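Protein spaetzle C-106 (Drosophila melanogaster, PDB 4LXR) serves, as a disulfide-linked homodimer, as the cytokine ligand of the Toll receptor, switching on signalling in dorsal-ventral patterning and antifungal defence. Local coordinates at residues 59-62 with 63-66. Residues are numbered along the deposited sequence; the frame is centred on the assembly and turned at random.
Sequences NFPQ and SYNP
Pro-61 and Tyr-64 fold against each other across a short 3-10 turn, a compact example of a proline-aromatic CH-pi contact closed by a backbone hydrogen bond between residues three apart in the chain. The turn lies in the loop between strands 43-47 and 67-73 of the cystine-knot cytokine. The pyrrolidine ring is the bump: Pro-61 CD sits over the centre of the Tyr-64 ring, 3.6 Å from its centroid and 9° off the normal. Pro-61 CG lies over the same face, 3.6 Å from Tyr-64 CE1. Tyr-64 reaches that place because its CG stands anti to the carbonyl carbon (chi1 -78°), which turns the ring back along the chain so that one face meets the proline. Phe-60 closes in beside the pair, its side chain crossing that of Tyr-64 at about a right angle, with Phe-60 CD1 3.7 Å from Tyr-64 CD2. Pro-66 lies more loosely against Phe-60, with Pro-66 CG 4.3 Å from Phe-60 CD2. Leu-103 of the same chain touches Phe-60, Tyr-64 and Pro-66 alike, joining the turn to the C-terminal segment. Toll binds here too: Arg-277 of the receptor chain donates a hydrogen bond to the Phe-60 carbonyl. A weak Asn-65 N to Gln-62 O bond continues the turn, whereas Tyr-64 N donates a firmer hydrogen bond to Pro-61 O at 2.9 Å, with an N-H...O angle of 157°.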
loop_
_atom_site.group_PDB
_atom_site.type_symbol
_atom_site.label_atom_id
_atom_site.label_comp_id
_atom_site.label_asym_id
_atom_site.label_seq_id
_atom_site.Cartn_x
_atom_site.Cartn_y
_atom_site.Cartn_z
ATOM N N ASN C 59 9.340 11.721 21.032
ATOM C CA ASN C 59 7.954 11.301 21.277
ATOM C C ASN C 59 7.468 10.244 20.264
ATOM O O ASN C 59 6.433 10.404 19.626
ATOM C CB ASN C 59 6.989 12.511 21.288
ATOM C CG ASN C 59 5.557 12.122 21.673
ATOM O OD1 ASN C 59 5.349 11.087 22.309
ATOM N ND2 ASN C 59 4.563 12.960 21.300
ATOM N N PHE C 60 8.230 9.167 20.125
ATOM C CA PHE C 60 7.793 7.988 19.389
ATOM C C PHE C 60 7.839 6.837 20.391
ATOM O O PHE C 60 8.549 6.941 21.394
ATOM C CB PHE C 60 8.694 7.712 18.161
ATOM C CG PHE C 60 8.475 8.684 17.007
ATOM C CD1 PHE C 60 7.383 8.543 16.155
ATOM C CD2 PHE C 60 9.359 9.725 16.782
ATOM C CE1 PHE C 60 7.179 9.428 15.100
ATOM C CE2 PHE C 60 9.157 10.636 15.731
ATOM C CZ PHE C 60 8.071 10.481 14.888
ATOM N N PRO C 61 7.054 5.763 20.141
ATOM C CA PRO C 61 7.132 4.528 20.922
ATOM C C PRO C 61 8.580 4.068 21.001
ATOM O O PRO C 61 9.304 4.224 20.017
ATOM C CB PRO C 61 6.311 3.543 20.086
ATOM C CG PRO C 61 5.309 4.409 19.385
ATOM C CD PRO C 61 6.057 5.662 19.054
ATOM N N GLN C 62 8.993 3.534 22.149
ATOM C CA GLN C 62 10.392 3.175 22.364
ATOM C C GLN C 62 10.913 2.213 21.299
ATOM O O GLN C 62 12.066 2.317 20.886
ATOM C CB GLN C 62 10.598 2.569 23.759
ATOM C CG GLN C 62 12.030 2.704 24.302
ATOM C CD GLN C 62 12.319 4.103 24.870
ATOM O OE1 GLN C 62 11.960 4.406 26.016
ATOM N NE2 GLN C 62 12.961 4.958 24.066
ATOM N N SER C 63 10.063 1.290 20.843
ATOM C CA SER C 63 10.501 0.271 19.886
ATOM C C SER C 63 10.767 0.864 18.498
ATOM O O SER C 63 11.364 0.204 17.649
ATOM C CB SER C 63 9.476 -0.865 19.784
ATOM O OG SER C 63 8.265 -0.407 19.187
ATOM N N TYR C 64 10.334 2.103 18.257
ATOM C CA TYR C 64 10.553 2.705 16.933
ATOM C C TYR C 64 12.033 2.951 16.632
ATOM O O TYR C 64 12.415 3.015 15.470
ATOM C CB TYR C 64 9.767 4.004 16.734
ATOM C CG TYR C 64 8.298 3.835 16.424
ATOM C CD1 TYR C 64 7.610 2.672 16.770
ATOM C CD2 TYR C 64 7.600 4.840 15.773
ATOM C CE1 TYR C 64 6.267 2.532 16.497
ATOM C CE2 TYR C 64 6.269 4.706 15.484
ATOM C CZ TYR C 64 5.606 3.556 15.847
ATOM O OH TYR C 64 4.272 3.451 15.573
ATOM N N ASN C 65 12.844 3.082 17.684
ATOM C CA ASN C 65 14.285 3.315 17.560
ATOM C C ASN C 65 14.698 4.152 16.346
ATOM O O ASN C 65 15.382 3.652 15.455
ATOM C CB ASN C 65 15.046 1.986 17.545
ATOM C CG ASN C 65 16.536 2.175 17.746
ATOM O OD1 ASN C 65 17.354 1.388 17.257
ATOM N ND2 ASN C 65 16.901 3.241 18.459
ATOM N N PRO C 66 14.278 5.429 16.300
ATOM C CA PRO C 66 14.515 6.205 15.079
ATOM C C PRO C 66 16.000 6.387 14.747
ATOM O O PRO C 66 16.796 6.708 15.627
ATOM C CB PRO C 66 13.840 7.537 15.388
ATOM C CG PRO C 66 12.763 7.167 16.392
ATOM C CD PRO C 66 13.459 6.171 17.266
#